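Local coordinates for 52 protein (Murid herpesvirus 4, PDB 2OA5) that is an abundant gammaherpesvirus tegument protein of the BLRF2 family that assembles with copies of itself and probably serves a structural role in the virion, at residues 71-76 against 88-94. Numbering follows the deposited sequence.
With PE5 (3,6,9,12,15,18,21,24-octaoxahexacosan-1-ol), chain C.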
loop_
_atom_site.group_PDB
_atom_site.type_symbol
_atom_site.label_atom_id
_atom_site.label_comp_id
_atom_site.label_asym_id
_atom_site.label_seq_id
_atom_site.Cartn_x
_atom_site.Cartn_y
_atom_site.Cartn_z
ATOM N N LYS B 71 -0.786 -17.475 10.473
ATOM C CA LYS B 71 0.099 -16.730 11.358
ATOM C C LYS B 71 -0.675 -15.869 12.344
ATOM O O LYS B 71 -0.242 -15.660 13.479
ATOM C CB LYS B 71 1.050 -15.869 10.522
ATOM C CG LYS B 71 1.823 -16.696 9.514
ATOM C CD LYS B 71 2.876 -15.902 8.781
ATOM C CE LYS B 71 4.235 -16.540 9.006
ATOM N NZ LYS B 71 5.202 -16.223 7.920
ATOM N N VAL B 72 -1.827 -15.360 11.908
ATOM C CA VAL B 72 -2.652 -14.551 12.789
ATOM C C VAL B 72 -3.197 -15.503 13.852
ATOM O O VAL B 72 -3.192 -15.187 15.036
ATOM C CB VAL B 72 -3.819 -13.871 12.012
ATOM C CG1 VAL B 72 -4.759 -13.147 12.986
ATOM C CG2 VAL B 72 -3.247 -12.881 10.994
ATOM N N ARG B 73 -3.645 -16.684 13.431
ATOM C CA ARG B 73 -4.155 -17.661 14.388
ATOM C C ARG B 73 -3.095 -17.980 15.432
ATOM O O ARG B 73 -3.371 -18.014 16.630
ATOM C CB ARG B 73 -4.575 -18.949 13.685
ATOM C CG ARG B 73 -5.998 -18.935 13.203
ATOM C CD ARG B 73 -6.415 -20.278 12.637
ATOM N NE ARG B 73 -7.870 -20.348 12.553
ATOM C CZ ARG B 73 -8.614 -19.467 11.894
ATOM N NH1 ARG B 73 -8.037 -18.459 11.258
ATOM N NH2 ARG B 73 -9.932 -19.570 11.889
ATOM N N SER B 74 -1.866 -18.204 14.971
ATOM C CA SER B 74 -0.772 -18.517 15.872
ATOM C C SER B 74 -0.521 -17.368 16.853
ATOM O O SER B 74 -0.376 -17.598 18.054
ATOM C CB SER B 74 0.488 -18.851 15.055
ATOM O OG SER B 74 1.641 -18.188 15.541
ATOM N N ARG B 75 -0.485 -16.135 16.353
ATOM C CA ARG B 75 -0.261 -14.980 17.219
ATOM C C ARG B 75 -1.417 -14.723 18.181
ATOM O O ARG B 75 -1.201 -14.343 19.330
ATOM C CB ARG B 75 -0.030 -13.718 16.385
ATOM C CG ARG B 75 1.415 -13.260 16.315
ATOM C CD ARG B 75 2.288 -14.348 15.742
ATOM N NE ARG B 75 3.362 -13.809 14.919
ATOM C CZ ARG B 75 3.711 -14.318 13.740
ATOM N NH1 ARG B 75 3.061 -15.371 13.259
ATOM N NH2 ARG B 75 4.701 -13.776 13.045
ATOM N N ALA B 76 -2.643 -14.925 17.707
ATOM C CA ALA B 76 -3.826 -14.700 18.527
ATOM C C ALA B 76 -3.968 -15.751 19.626
ATOM O O ALA B 76 -4.804 -15.623 20.520
ATOM C CB ALA B 76 -5.066 -14.690 17.652
ATOM N N LEU B 88 -1.881 -6.776 20.528
ATOM C CA LEU B 88 -1.073 -7.733 19.808
ATOM C C LEU B 88 -1.182 -7.557 18.284
ATOM O O LEU B 88 -0.173 -7.547 17.570
ATOM C CB LEU B 88 -1.501 -9.143 20.228
ATOM C CG LEU B 88 -0.641 -10.354 19.870
ATOM C CD1 LEU B 88 -0.865 -11.447 20.921
ATOM C CD2 LEU B 88 -0.986 -10.854 18.476
ATOM N N LEU B 89 -2.405 -7.411 17.788
ATOM C CA LEU B 89 -2.605 -7.251 16.354
ATOM C C LEU B 89 -2.129 -5.901 15.847
ATOM O O LEU B 89 -1.612 -5.805 14.734
ATOM C CB LEU B 89 -4.080 -7.425 15.990
ATOM C CG LEU B 89 -4.639 -8.828 16.198
ATOM C CD1 LEU B 89 -6.102 -8.857 15.799
ATOM C CD2 LEU B 89 -3.847 -9.817 15.381
ATOM N N GLN B 90 -2.287 -4.863 16.664
ATOM C CA GLN B 90 -1.897 -3.524 16.242
ATOM C C GLN B 90 -0.449 -3.390 15.763
ATOM O O GLN B 90 -0.178 -2.680 14.800
ATOM C CB GLN B 90 -2.143 -2.508 17.355
ATOM C CG GLN B 90 -1.908 -1.080 16.894
ATOM C CD GLN B 90 -1.834 -0.076 18.039
ATOM O OE1 GLN B 90 -1.822 1.129 17.797
ATOM N NE2 GLN B 90 -1.775 -0.584 19.258
ATOM N N SER B 91 0.475 -4.068 16.438
ATOM C CA SER B 91 1.888 -4.004 16.074
ATOM C C SER B 91 2.294 -5.161 15.176
ATOM O O SER B 91 3.452 -5.272 14.773
ATOM C CB SER B 91 2.758 -4.018 17.337
ATOM O OG SER B 91 2.479 -5.160 18.132
ATOM N N LEU B 92 1.336 -6.024 14.863
ATOM C CA LEU B 92 1.607 -7.189 14.034
ATOM C C LEU B 92 2.143 -6.881 12.638
ATOM O O LEU B 92 1.622 -6.017 11.920
ATOM C CB LEU B 92 0.342 -8.053 13.904
ATOM C CG LEU B 92 0.550 -9.321 13.068
ATOM C CD1 LEU B 92 1.402 -10.278 13.885
ATOM C CD2 LEU B 92 -0.765 -9.980 12.706
ATOM N N THR B 93 3.199 -7.596 12.270
ATOM C CA THR B 93 3.810 -7.471 10.953
ATOM C C THR B 93 4.161 -8.894 10.545
ATOM O O THR B 93 4.824 -9.623 11.286
ATOM C CB THR B 93 5.079 -6.590 10.986
ATOM O OG1 THR B 93 4.740 -5.291 11.489
ATOM C CG2 THR B 93 5.668 -6.435 9.575
ATOM N N LEU B 94 3.686 -9.306 9.378
ATOM C CA LEU B 94 3.944 -10.653 8.909
ATOM C C LEU B 94 4.673 -10.596 7.600
ATOM O O LEU B 94 4.590 -9.609 6.871
ATOM C CB LEU B 94 2.640 -11.402 8.643
ATOM C CG LEU B 94 1.501 -11.512 9.649
ATOM C CD1 LEU B 94 0.404 -12.368 9.028
ATOM C CD2 LEU B 94 1.987 -12.132 10.947
HETATM C C48 PE5 C . -5.963 -4.496 16.595
HETATM C C50 PE5 C . -7.469 -4.727 16.773
HETATM O O1 PE5 C . -7.940 -5.773 15.915
HETATM C C1 PE5 C . -9.053 -5.314 15.131
HETATM C C2 PE5 C . -10.305 -6.081 15.502
HETATM O O2 PE5 C . -11.051 -6.409 14.328
HETATM C C3 PE5 C . -11.962 -7.468 14.614
HETATM C C4 PE5 C . -13.379 -6.944 14.699
HETATM O O3 PE5 C . -13.937 -7.260 15.977
HETATM C C5 PE5 C . -15.210 -7.892 15.804
HETATM C C6 PE5 C . -15.631 -8.585 17.088
HETATM O O4 PE5 C . -16.935 -9.160 16.917
HETATM C C7 PE5 C . -17.319 -9.912 18.075
HETATM C C8 PE5 C . -18.448 -10.862 17.704
HETATM O O5 PE5 C . -18.618 -11.885 18.698
HETATM C C9 PE5 C . -18.647 -13.174 18.064
HETATM C C10 PE5 C . -20.025 -13.810 18.175
HETATM O O6 PE5 C . -20.102 -14.971 17.321
HETATM C C11 PE5 C . -21.220 -15.797 17.694
HETATM C C12 PE5 C . -20.939 -17.254 17.350
HETATM O O7 PE5 C . -21.015 -18.059 18.537
HETATM C C13 PE5 C . -20.683 -19.429 18.252
HETATM C C14 PE5 C . -19.480 -19.514 17.328
HETATM O O8 PE5 C . -18.345 -20.070 18.016
HETATM C C15 PE5 C . -17.230 -20.152 17.115
HETATM C C16 PE5 C . -15.997 -20.630 17.881
HETATM O O52 PE5 C . -15.044 -21.173 16.968
#
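The chain doubles back on itself here: helix 82-90 and strand 93-99 return along helix 46-76, and the end of the shorter helix and the start of the strand cover the C-terminal part of the longer one. No hydrogen bond crosses between the two segments; leucine methyls do the joining. V72 touches three of the leucines. Its CG1 lies anti to the backbone N (chi1 174°) and reaches L89 CD2 at 4.2 Å, while CG2 meets CD2 of L92 and CD1 of L94, whose side chains both cross the valine at about a right angle. L94 also spreads its two methyls against K71, with CD1 3.9 Å from K71 CB; the lysine's NZ goes on to hydrogen-bond the carbonyl O of R95. Strand residues T93 and L94 pair antiparallel with a strand of the second subunit, and the sheet continues across the interface. That same subunit also meets V72 and L89, through its S57 and S56. R75 carries much of the rest of the contact. Its CG lies 3.8 Å from L92 CD1. Bends at chi2 (58°) and again at chi3 bring the guanidinium back past L94, where NH1 makes a weak hydrogen bond to K71 O. L88 crosses the base of this arginine, CD2 lying 3.7 Å from R75 CB. Over one face of the guanidinium, offset toward its rim, L94 CD2 stands 3.8 Å from R75 NH2.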